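Local atomic coordinates of folylpolyglutamate synthase protein FOLC (Mycobacterium tuberculosis, PDB entry 2VOS), a protein that probably catalyses the ATP-dependent addition of L-glutamate to dihydropteroate and to tetrahydrofolate, lengthening the polyglutamate tail of folates. Residues Q280-V285 against A305-E310; S287-P292 against D324-G329; V376-V381 against T464-T469; D399-T404 against D428-A433. All blocks are in the same frame, centred on the assembly; numbering follows the deposited sequence.

Interaction 1: residues Q280-V285 against A305-E310; sequences QGLGGV and ALASVE
A single carboxylate, that of E310 on helix 296-312, holds the hairpin turn between strands 274-281 and 284-291. The tight part lies at its two oxygens. L282 N donates to OE1 of E310 at 2.6 Å, and G283 N donates to OE2 of E310 at 2.8 Å with an N-H...O angle of 160°. Both N-H groups approach from above the carboxylate plane, the second well out of it. E310 reaches the turn because CG stands anti to its own carbonyl carbon (chi1 -77°) and the chain runs extended beyond it. G281 lies close under OE1: its CA is 3.2 Å from E310 OE1 and 4.0 Å from L306 CD2, and a CB built there would collide with the oxygen. The type I turn from G281 to G284 places the two donors side by side, and G284 takes backbone angles (phi 137°) suited to glycine.

The looser part is on the L282 side, at a partly exposed residue. Its side chain crosses E310 obliquely, with CD1 3.7 Å from A307 O and CG 4.2 Å from A307 CB. L306 and A307 themselves are buried, A307 also packing on F263.

OE2 of E310 additionally bonds to the hydroxyl of Y286. Three bonds, all from uncharged donors (two main-chain N-H groups and the Y286 hydroxyl), therefore grip this buried carboxylate, which is consistent with its being ionised.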
loop_
_atom_site.group_PDB
_atom_site.type_symbol
_atom_site.label_atom_id
_atom_site.label_comp_id
_atom_site.label_asym_id
_atom_site.label_seq_id
_atom_site.Cartn_x
_atom_site.Cartn_y
_atom_site.Cartn_z
ATOM N N GLN A 280 4.910 -8.157 -21.247
ATOM C CA GLN A 280 6.054 -7.567 -21.919
ATOM C C GLN A 280 6.802 -6.610 -20.973
ATOM O O GLN A 280 6.252 -5.568 -20.557
ATOM C CB GLN A 280 5.613 -6.829 -23.161
ATOM C CG GLN A 280 6.813 -6.230 -23.919
ATOM C CD GLN A 280 6.469 -6.048 -25.330
ATOM O OE1 GLN A 280 5.948 -6.965 -25.967
ATOM N NE2 GLN A 280 6.729 -4.848 -25.860
ATOM N N GLY A 281 8.004 -7.001 -20.571
ATOM C CA GLY A 281 8.843 -6.176 -19.733
ATOM C C GLY A 281 9.824 -5.418 -20.613
ATOM O O GLY A 281 9.780 -5.518 -21.877
ATOM N N LEU A 282 10.782 -4.734 -19.985
ATOM C CA LEU A 282 11.811 -3.997 -20.764
ATOM C C LEU A 282 12.755 -4.925 -21.574
ATOM O O LEU A 282 13.261 -4.526 -22.610
ATOM C CB LEU A 282 12.658 -3.143 -19.830
ATOM C CG LEU A 282 11.876 -2.222 -18.906
ATOM C CD1 LEU A 282 12.858 -1.462 -18.105
ATOM C CD2 LEU A 282 11.025 -1.232 -19.756
ATOM N N GLY A 283 13.028 -6.125 -21.064
ATOM C CA GLY A 283 13.916 -7.068 -21.710
ATOM C C GLY A 283 13.215 -8.160 -22.516
ATOM O O GLY A 283 13.876 -9.051 -23.059
ATOM N N GLY A 284 11.891 -8.094 -22.657
ATOM C CA GLY A 284 11.205 -9.044 -23.532
ATOM C C GLY A 284 9.908 -9.597 -22.944
ATOM O O GLY A 284 9.381 -9.072 -21.955
ATOM N N VAL A 285 9.404 -10.676 -23.529
ATOM C CA VAL A 285 8.160 -11.260 -23.091
ATOM C C VAL A 285 8.391 -12.364 -22.044
ATOM O O VAL A 285 9.195 -13.269 -22.241
ATOM C CB VAL A 285 7.403 -11.836 -24.288
ATOM C CG1 VAL A 285 6.073 -12.484 -23.864
ATOM C CG2 VAL A 285 7.181 -10.736 -25.328
ATOM N N ALA A 305 6.033 -3.548 -11.371
ATOM C CA ALA A 305 7.085 -4.089 -10.502
ATOM C C ALA A 305 8.181 -4.777 -11.342
ATOM O O ALA A 305 9.410 -4.653 -11.071
ATOM C CB ALA A 305 6.484 -5.082 -9.520
ATOM N N LEU A 306 7.761 -5.545 -12.348
ATOM C CA LEU A 306 8.726 -6.208 -13.218
ATOM C C LEU A 306 9.629 -5.167 -13.923
ATOM O O LEU A 306 10.861 -5.249 -13.845
ATOM C CB LEU A 306 8.006 -7.096 -14.220
ATOM C CG LEU A 306 8.845 -7.639 -15.409
ATOM C CD1 LEU A 306 9.835 -8.642 -14.802
ATOM C CD2 LEU A 306 7.946 -8.348 -16.464
ATOM N N ALA A 307 9.041 -4.191 -14.595
ATOM C CA ALA A 307 9.810 -3.158 -15.288
ATOM C C ALA A 307 10.755 -2.442 -14.305
ATOM O O ALA A 307 11.930 -2.208 -14.622
ATOM C CB ALA A 307 8.852 -2.157 -15.974
ATOM N N SER A 308 10.316 -2.201 -13.074
ATOM C CA SER A 308 11.173 -1.546 -12.076
ATOM C C SER A 308 12.399 -2.410 -11.709
ATOM O O SER A 308 13.508 -1.902 -11.522
ATOM C CB SER A 308 10.374 -1.264 -10.791
ATOM O OG SER A 308 9.262 -0.430 -11.093
ATOM N N VAL A 309 12.179 -3.711 -11.568
ATOM C CA VAL A 309 13.268 -4.621 -11.187
ATOM C C VAL A 309 14.221 -4.793 -12.392
ATOM O O VAL A 309 15.458 -4.829 -12.219
ATOM C CB VAL A 309 12.744 -5.946 -10.681
ATOM C CG1 VAL A 309 13.902 -6.944 -10.568
ATOM C CG2 VAL A 309 12.101 -5.717 -9.302
ATOM N N GLU A 310 13.645 -4.833 -13.603
ATOM C CA GLU A 310 14.433 -4.889 -14.844
ATOM C C GLU A 310 15.305 -3.654 -14.919
ATOM O O GLU A 310 16.519 -3.758 -15.206
ATOM C CB GLU A 310 13.520 -4.943 -16.063
ATOM C CG GLU A 310 12.913 -6.319 -16.268
ATOM C CD GLU A 310 12.064 -6.332 -17.502
ATOM O OE1 GLU A 310 11.121 -5.513 -17.565
ATOM O OE2 GLU A 310 12.401 -7.059 -18.471
#

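Interaction 2: residues S287-P292 against D324-G329; sequences SDIYLP and DAVRAG
R327 crosses I289 at about a right angle, and its guanidinium is carried back toward S287. CG sits anti to the carbonyl carbon, and a bend at chi3 (-71°) turns the tip so that NH2 of R327 donates to S287 O at 3.1 Å. The carbonyl is met in its own plane, but S287 O is tilted from the guanidinium plane, and the N-H...O angle is a modest 142°. On the way, CD of R327 passes D288 O at 3.4 Å. One turn back along helix 323-331, D324 OD1 takes NH1 of R327 in a 2.8 Å salt bridge through its anti lone pair, fixing the rotation of the group.

The contact sets this helix against the outermost strand of a three-stranded antiparallel sheet, their N-to-C directions only 22° apart. On the buried side I289 points CD1 obliquely at V326 CG1, 4.1 Å away, while V326 also packs on L306 of helix 296-312.

Two waters complete the contact: one accepts from NH2 of R327 and, weakly, from S287 N; the other links the backbones, donating to Y290 O and to R327 O, the latter at 2.6 Å.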
loop_
_atom_site.group_PDB
_atom_site.type_symbol
_atom_site.label_atom_id
_atom_site.label_comp_id
_atom_site.label_asym_id
_atom_site.label_seq_id
_atom_site.Cartn_x
_atom_site.Cartn_y
_atom_site.Cartn_z
ATOM N N SER A 287 6.311 -15.300 -19.986
ATOM C CA SER A 287 5.025 -16.048 -20.129
ATOM C C SER A 287 4.679 -16.929 -18.931
ATOM O O SER A 287 5.550 -17.250 -18.179
ATOM C CB SER A 287 5.116 -16.956 -21.356
ATOM O OG SER A 287 5.400 -16.149 -22.498
ATOM N N ASP A 288 3.420 -17.348 -18.814
ATOM C CA ASP A 288 2.970 -18.265 -17.769
ATOM C C ASP A 288 3.348 -17.783 -16.376
ATOM O O ASP A 288 3.812 -18.562 -15.543
ATOM C CB ASP A 288 3.548 -19.668 -17.966
ATOM C CG ASP A 288 2.692 -20.806 -17.221
ATOM O OD1 ASP A 288 1.410 -20.642 -17.088
ATOM O OD2 ASP A 288 3.296 -21.885 -16.808
ATOM N N ILE A 289 3.177 -16.493 -16.135
ATOM C CA ILE A 289 3.356 -15.973 -14.816
ATOM C C ILE A 289 2.083 -16.224 -13.990
ATOM O O ILE A 289 1.026 -15.652 -14.299
ATOM C CB ILE A 289 3.654 -14.503 -14.862
ATOM C CG1 ILE A 289 5.045 -14.305 -15.475
ATOM C CG2 ILE A 289 3.649 -13.923 -13.413
ATOM C CD1 ILE A 289 5.312 -12.882 -15.900
ATOM N N TYR A 290 2.180 -17.073 -12.972
ATOM C CA TYR A 290 1.071 -17.226 -12.054
ATOM C C TYR A 290 1.212 -16.229 -10.926
ATOM O O TYR A 290 2.257 -16.196 -10.246
ATOM C CB TYR A 290 0.979 -18.669 -11.526
ATOM C CG TYR A 290 -0.114 -18.791 -10.457
ATOM C CD1 TYR A 290 -1.466 -18.834 -10.804
ATOM C CD2 TYR A 290 0.209 -18.867 -9.104
ATOM C CE1 TYR A 290 -2.484 -18.946 -9.818
ATOM C CE2 TYR A 290 -0.831 -18.962 -8.076
ATOM C CZ TYR A 290 -2.155 -18.985 -8.467
ATOM O OH TYR A 290 -3.175 -19.122 -7.525
ATOM N N LEU A 291 0.188 -15.385 -10.738
ATOM C CA LEU A 291 0.228 -14.414 -9.635
ATOM C C LEU A 291 -0.903 -14.791 -8.678
ATOM O O LEU A 291 -2.069 -14.789 -9.102
ATOM C CB LEU A 291 -0.029 -13.016 -10.207
ATOM C CG LEU A 291 -0.009 -11.901 -9.141
ATOM C CD1 LEU A 291 1.411 -11.672 -8.622
ATOM C CD2 LEU A 291 -0.554 -10.634 -9.756
ATOM N N PRO A 292 -0.588 -15.162 -7.419
ATOM C CA PRO A 292 -1.697 -15.583 -6.554
ATOM C C PRO A 292 -2.494 -14.379 -5.911
ATOM O O PRO A 292 -2.676 -14.338 -4.684
ATOM C CB PRO A 292 -1.010 -16.412 -5.476
ATOM C CG PRO A 292 0.358 -15.677 -5.277
ATOM C CD PRO A 292 0.712 -15.196 -6.731
ATOM N N ASP A 324 12.547 -18.033 -15.166
ATOM C CA ASP A 324 12.184 -18.880 -14.007
ATOM C C ASP A 324 12.204 -18.068 -12.718
ATOM O O ASP A 324 11.389 -18.309 -11.827
ATOM C CB ASP A 324 13.157 -20.061 -13.853
ATOM C CG ASP A 324 13.025 -21.073 -14.985
ATOM O OD1 ASP A 324 12.092 -20.931 -15.824
ATOM O OD2 ASP A 324 13.820 -22.030 -15.060
ATOM N N ALA A 325 13.159 -17.134 -12.587
ATOM C CA ALA A 325 13.220 -16.349 -11.354
ATOM C C ALA A 325 12.036 -15.358 -11.310
ATOM O O ALA A 325 11.400 -15.094 -10.255
ATOM C CB ALA A 325 14.572 -15.587 -11.291
ATOM N N VAL A 326 11.710 -14.785 -12.472
ATOM C CA VAL A 326 10.536 -13.900 -12.523
ATOM C C VAL A 326 9.252 -14.714 -12.163
ATOM O O VAL A 326 8.432 -14.238 -11.414
ATOM C CB VAL A 326 10.383 -13.293 -13.910
ATOM C CG1 VAL A 326 8.986 -12.668 -14.120
ATOM C CG2 VAL A 326 11.613 -12.306 -14.250
ATOM N N ARG A 327 9.050 -15.893 -12.758
ATOM C CA ARG A 327 7.880 -16.705 -12.403
ATOM C C ARG A 327 7.869 -17.036 -10.911
ATOM O O ARG A 327 6.818 -16.920 -10.256
ATOM C CB ARG A 327 7.852 -17.981 -13.202
ATOM C CG ARG A 327 7.219 -17.775 -14.565
ATOM C CD ARG A 327 7.165 -19.043 -15.462
ATOM N NE ARG A 327 8.505 -19.433 -15.947
ATOM C CZ ARG A 327 9.121 -18.864 -16.992
ATOM N NH1 ARG A 327 10.346 -19.271 -17.344
ATOM N NH2 ARG A 327 8.540 -17.860 -17.682
ATOM N N ALA A 328 9.022 -17.449 -10.390
ATOM C CA ALA A 328 9.127 -17.791 -8.933
ATOM C C ALA A 328 8.855 -16.581 -8.016
ATOM O O ALA A 328 8.204 -16.741 -6.967
ATOM C CB ALA A 328 10.487 -18.471 -8.611
ATOM N N GLY A 329 9.326 -15.374 -8.378
ATOM C CA GLY A 329 9.096 -14.210 -7.543
ATOM C C GLY A 329 7.628 -13.844 -7.498
ATOM O O GLY A 329 7.043 -13.617 -6.421
HETATM O O HOH W 1 9.303 -16.700 -20.418
HETATM O O HOH W 2 4.534 -17.351 -11.391
#

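Interaction 3: residues V376-V381 against T464-T469; sequences VGVLSV and TGIVIT
Strands 374-379 and 464-469 run parallel, their axes 4.6 Å apart and inclined by 22°, with V376, G377, V378 and L379 facing I466, V467, I468 and T469 in turn. Four well-formed backbone bonds join them, among them V378 N to V467 O at 2.7 Å, where the donor stands above the carbonyl plane, and T469 N to V378 O at 2.9 Å, nearly along the C=O axis. A fifth, from S380 N to T469 O, is weak.

Side-chain torsions decide what meets on each face. V378 holds CG1 anti to the backbone N (chi1 165°), which leaves CG2 beside that N and 3.9 Å from I466 CG2; the two residues lie side by side, pointing the same way. I468 has CG1 anti to its carbonyl carbon (chi1 -56°) and brings that atom to 4.1 Å from V378 CB. Helix 436-451 covers V378 through L436, A439 and A443.

On the other face, L379 places CG anti to its N and its CD1 lies 3.9 Å from T469 CG2. That methyl occupies the crowded position between N and carbonyl carbon because OG1 of T469 is anti to N, where it hydrogen-bonds D351 O. G377 leaves no side chain beside V467, which packs on L362 and L366 of helix 356-368. This buried parallel pair, with helices on both faces, is characteristic of the alpha/beta C-terminal domain of Mur ligases; T469 ends it next to the ADP-binding D351.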
loop_
_atom_site.group_PDB
_atom_site.type_symbol
_atom_site.label_atom_id
_atom_site.label_comp_id
_atom_site.label_asym_id
_atom_site.label_seq_id
_atom_site.Cartn_x
_atom_site.Cartn_y
_atom_site.Cartn_z
ATOM N N VAL A 376 -22.407 -8.881 1.301
ATOM C CA VAL A 376 -22.662 -7.820 2.283
ATOM C C VAL A 376 -21.357 -7.078 2.584
ATOM O O VAL A 376 -20.326 -7.727 2.801
ATOM C CB VAL A 376 -23.160 -8.425 3.615
ATOM C CG1 VAL A 376 -23.435 -7.288 4.659
ATOM C CG2 VAL A 376 -24.418 -9.247 3.366
ATOM N N GLY A 377 -21.352 -5.747 2.554
ATOM C CA GLY A 377 -20.106 -5.048 2.818
ATOM C C GLY A 377 -20.083 -4.748 4.315
ATOM O O GLY A 377 -21.158 -4.593 4.919
ATOM N N VAL A 378 -18.893 -4.660 4.928
ATOM C CA VAL A 378 -18.778 -4.225 6.317
ATOM C C VAL A 378 -17.809 -3.122 6.122
ATOM O O VAL A 378 -16.692 -3.339 5.580
ATOM C CB VAL A 378 -18.203 -5.320 7.285
ATOM C CG1 VAL A 378 -17.727 -4.751 8.682
ATOM C CG2 VAL A 378 -19.240 -6.417 7.531
ATOM N N LEU A 379 -18.228 -1.918 6.537
ATOM C CA LEU A 379 -17.509 -0.731 6.144
ATOM C C LEU A 379 -17.194 0.223 7.293
ATOM O O LEU A 379 -18.067 0.544 8.106
ATOM C CB LEU A 379 -18.392 -0.009 5.097
ATOM C CG LEU A 379 -17.808 1.177 4.336
ATOM C CD1 LEU A 379 -16.919 0.720 3.202
ATOM C CD2 LEU A 379 -18.989 2.033 3.791
ATOM N N SER A 380 -15.965 0.690 7.360
ATOM C CA SER A 380 -15.608 1.843 8.167
ATOM C C SER A 380 -14.533 2.617 7.403
ATOM O O SER A 380 -13.553 2.046 6.849
ATOM C CB SER A 380 -15.053 1.418 9.534
ATOM O OG SER A 380 -14.494 2.520 10.233
ATOM N N VAL A 381 -14.703 3.937 7.387
ATOM C CA VAL A 381 -13.913 4.772 6.502
ATOM C C VAL A 381 -13.368 5.923 7.300
ATOM O O VAL A 381 -14.052 6.452 8.185
ATOM C CB VAL A 381 -14.768 5.301 5.293
ATOM C CG1 VAL A 381 -13.934 6.182 4.370
ATOM C CG2 VAL A 381 -15.326 4.112 4.440
ATOM N N THR A 464 -22.108 -16.910 -1.257
ATOM C CA THR A 464 -22.357 -15.689 -0.520
ATOM C C THR A 464 -21.024 -15.241 0.036
ATOM O O THR A 464 -20.102 -16.039 0.185
ATOM C CB THR A 464 -23.316 -15.906 0.662
ATOM O OG1 THR A 464 -22.742 -16.833 1.569
ATOM C CG2 THR A 464 -24.658 -16.514 0.184
ATOM N N GLY A 465 -20.931 -13.961 0.359
ATOM C CA GLY A 465 -19.702 -13.397 0.916
ATOM C C GLY A 465 -19.906 -12.102 1.693
ATOM O O GLY A 465 -20.933 -11.425 1.578
ATOM N N ILE A 466 -18.900 -11.804 2.493
ATOM C CA ILE A 466 -18.814 -10.623 3.315
ATOM C C ILE A 466 -17.503 -9.947 2.901
ATOM O O ILE A 466 -16.459 -10.616 2.775
ATOM C CB ILE A 466 -18.703 -11.018 4.778
ATOM C CG1 ILE A 466 -19.970 -11.767 5.171
ATOM C CG2 ILE A 466 -18.627 -9.793 5.667
ATOM C CD1 ILE A 466 -19.859 -12.483 6.453
ATOM N N VAL A 467 -17.563 -8.643 2.649
ATOM C CA VAL A 467 -16.380 -7.927 2.220
ATOM C C VAL A 467 -16.146 -6.786 3.190
ATOM O O VAL A 467 -16.991 -5.880 3.371
ATOM C CB VAL A 467 -16.572 -7.359 0.821
ATOM C CG1 VAL A 467 -15.314 -6.593 0.419
ATOM C CG2 VAL A 467 -16.854 -8.504 -0.155
ATOM N N ILE A 468 -15.031 -6.891 3.904
ATOM C CA ILE A 468 -14.724 -5.933 4.960
ATOM C C ILE A 468 -13.715 -4.932 4.377
ATOM O O ILE A 468 -12.578 -5.304 4.030
ATOM C CB ILE A 468 -14.087 -6.692 6.166
ATOM C CG1 ILE A 468 -15.056 -7.811 6.597
ATOM C CG2 ILE A 468 -13.611 -5.720 7.302
ATOM C CD1 ILE A 468 -14.413 -8.891 7.498
ATOM N N THR A 469 -14.085 -3.646 4.321
ATOM C CA THR A 469 -13.252 -2.709 3.568
ATOM C C THR A 469 -13.480 -1.258 4.044
ATOM O O THR A 469 -14.225 -1.010 5.034
ATOM C CB THR A 469 -13.574 -2.869 2.049
ATOM O OG1 THR A 469 -12.647 -2.138 1.269
ATOM C CG2 THR A 469 -15.039 -2.339 1.689
#

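Interaction 4: residues D399-T404 against D428-A433; sequences DSVVVT and DRVRTA
Strand 430-432 closes one edge of the six-stranded sheet by lying parallel to strand 400-403, axes 4.5 Å apart and inclined by 22°. The two belong to a beta-alpha-beta unit whose connecting helix, 414-425, packs on V403 and T432.

On that helix's face, the bumps are V401 and V403 from one strand and V430 and T432 from the other. V401 puts CG1 in the crowded position between its N and carbonyl carbon (chi1 62°) and so lays it beside V430 CG2, 4.1 Å off, the two side chains pointing the same way. V403 turns CG2 into the equivalent crowded site, where it tucks over R431 O at 3.4 Å, crosses obliquely to T432 CG2, and also approaches V430 CG1. On the opposite face, V402 CG1 reaches past its paired R431 to rest 4.1 Å from A433 CB, two residues on, while helix 436-451 covers V402 through A439 and R431 through L446.

At the beginning, the R429 chain folds over the backbone of D399: its methylenes flank D399 O, and a bend at chi3 (61°) lets NE of R429 donate to D399 O at 2.9 Å, from above the carbonyl plane. NH1 has its salt bridge with E395. At the far end T404 OG1, anti to its own N, donates to A433 O at 2.7 Å, again from above the plane.

Four backbone bonds, including V403 N to R431 O at 2.8 Å, run through the middle with aliphatic contacts beside them; a charged group and a hydroxyl secure the ends through main-chain carbonyls.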
loop_
_atom_site.group_PDB
_atom_site.type_symbol
_atom_site.label_atom_id
_atom_site.label_comp_id
_atom_site.label_asym_id
_atom_site.label_seq_id
_atom_site.Cartn_x
_atom_site.Cartn_y
_atom_site.Cartn_z
ATOM N N ASP A 399 -25.061 -6.135 -1.950
ATOM C CA ASP A 399 -26.510 -6.175 -1.778
ATOM C C ASP A 399 -26.922 -5.318 -0.583
ATOM O O ASP A 399 -27.980 -4.626 -0.597
ATOM C CB ASP A 399 -26.939 -7.627 -1.560
ATOM C CG ASP A 399 -26.750 -8.421 -2.797
ATOM O OD1 ASP A 399 -27.668 -8.313 -3.653
ATOM O OD2 ASP A 399 -25.646 -9.040 -2.971
ATOM N N SER A 400 -26.118 -5.389 0.479
ATOM C CA SER A 400 -26.287 -4.423 1.556
ATOM C C SER A 400 -24.985 -4.133 2.225
ATOM O O SER A 400 -23.972 -4.799 1.966
ATOM C CB SER A 400 -27.382 -4.841 2.573
ATOM O OG SER A 400 -26.963 -5.944 3.323
ATOM N N VAL A 401 -24.995 -3.166 3.128
ATOM C CA VAL A 401 -23.785 -2.797 3.812
ATOM C C VAL A 401 -24.065 -2.638 5.311
ATOM O O VAL A 401 -25.160 -2.194 5.707
ATOM C CB VAL A 401 -23.196 -1.551 3.127
ATOM C CG1 VAL A 401 -24.196 -0.329 3.226
ATOM C CG2 VAL A 401 -21.815 -1.239 3.649
ATOM N N VAL A 402 -23.110 -3.057 6.144
ATOM C CA VAL A 402 -23.149 -2.784 7.587
ATOM C C VAL A 402 -22.052 -1.770 7.839
ATOM O O VAL A 402 -20.881 -2.066 7.592
ATOM C CB VAL A 402 -22.795 -4.068 8.399
ATOM C CG1 VAL A 402 -22.999 -3.816 9.918
ATOM C CG2 VAL A 402 -23.658 -5.254 7.906
ATOM N N VAL A 403 -22.414 -0.582 8.307
ATOM C CA VAL A 403 -21.440 0.471 8.578
ATOM C C VAL A 403 -21.095 0.474 10.045
ATOM O O VAL A 403 -21.940 0.205 10.901
ATOM C CB VAL A 403 -21.956 1.864 8.148
ATOM C CG1 VAL A 403 -22.218 1.908 6.644
ATOM C CG2 VAL A 403 -23.216 2.195 8.849
ATOM N N THR A 404 -19.826 0.734 10.347
ATOM C CA THR A 404 -19.352 0.661 11.702
ATOM C C THR A 404 -18.165 1.613 11.873
ATOM O O THR A 404 -17.975 2.533 11.073
ATOM C CB THR A 404 -19.043 -0.841 12.105
ATOM O OG1 THR A 404 -18.732 -0.913 13.498
ATOM C CG2 THR A 404 -17.887 -1.418 11.321
ATOM N N ASP A 428 -32.976 0.983 3.264
ATOM C CA ASP A 428 -33.262 -0.467 3.365
ATOM C C ASP A 428 -32.059 -1.403 3.198
ATOM O O ASP A 428 -32.113 -2.535 3.628
ATOM C CB ASP A 428 -34.368 -0.877 2.394
ATOM C CG ASP A 428 -35.699 -0.211 2.736
ATOM O OD1 ASP A 428 -36.604 -0.879 3.301
ATOM O OD2 ASP A 428 -35.841 1.008 2.458
ATOM N N ARG A 429 -30.982 -0.930 2.587
ATOM C CA ARG A 429 -29.790 -1.764 2.377
ATOM C C ARG A 429 -28.641 -1.419 3.333
ATOM O O ARG A 429 -27.455 -1.800 3.116
ATOM C CB ARG A 429 -29.352 -1.646 0.914
ATOM C CG ARG A 429 -30.393 -2.157 -0.060
ATOM C CD ARG A 429 -30.056 -1.693 -1.468
ATOM N NE ARG A 429 -28.755 -2.202 -1.924
ATOM C CZ ARG A 429 -28.130 -1.700 -2.994
ATOM N NH1 ARG A 429 -28.697 -0.694 -3.686
ATOM N NH2 ARG A 429 -26.950 -2.184 -3.397
ATOM N N VAL A 430 -28.978 -0.689 4.389
ATOM C CA VAL A 430 -27.952 -0.222 5.307
ATOM C C VAL A 430 -28.224 -0.681 6.733
ATOM O O VAL A 430 -29.338 -0.575 7.224
ATOM C CB VAL A 430 -27.820 1.336 5.307
ATOM C CG1 VAL A 430 -26.654 1.773 6.265
ATOM C CG2 VAL A 430 -27.636 1.874 3.866
ATOM N N ARG A 431 -27.210 -1.195 7.402
ATOM C CA ARG A 431 -27.339 -1.495 8.820
ATOM C C ARG A 431 -26.151 -0.911 9.551
ATOM O O ARG A 431 -25.132 -0.565 8.919
ATOM C CB ARG A 431 -27.480 -3.004 9.013
ATOM C CG ARG A 431 -28.895 -3.435 8.592
ATOM C CD ARG A 431 -29.133 -4.937 8.820
ATOM N NE ARG A 431 -30.490 -5.412 8.471
ATOM C CZ ARG A 431 -31.035 -5.341 7.248
ATOM N NH1 ARG A 431 -30.379 -4.771 6.220
ATOM N NH2 ARG A 431 -32.247 -5.834 7.044
ATOM N N THR A 432 -26.247 -0.798 10.868
ATOM C CA THR A 432 -25.159 -0.221 11.653
ATOM C C THR A 432 -24.738 -1.176 12.757
ATOM O O THR A 432 -25.517 -2.020 13.196
ATOM C CB THR A 432 -25.590 1.122 12.335
ATOM O OG1 THR A 432 -26.619 0.845 13.264
ATOM C CG2 THR A 432 -26.036 2.198 11.335
ATOM N N ALA A 433 -23.511 -1.051 13.227
ATOM C CA ALA A 433 -23.068 -1.846 14.372
ATOM C C ALA A 433 -21.999 -1.016 15.081
ATOM O O ALA A 433 -21.220 -0.324 14.421
ATOM C CB ALA A 433 -22.486 -3.217 13.916
#

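How the interactions relate
Interactions 3 and 4 belong to one sheet of the C-terminal part: strands 374-379 and 400-403 are neighbours, G377 N and S400 O lying 2.8 Å apart in a probable hydrogen bond, and interaction 4 is nested in the loop that interaction 3 closes. Interaction 3 is buried, and joins backbone hydrogen bonds with mostly aliphatic side chains, whereas interaction 4, at the sheet's edge, adds arginine and hydroxyl bonds. Interactions 1 and 2 share strand 284-291 and touch through L306 CD1 and V326 CG2, at 4.1 Å. Both are partly buried helix-to-sheet contacts held by polar side chains on backbone atoms: a carboxylate takes N-H groups in interaction 1, a guanidinium donates to a carbonyl in interaction 2.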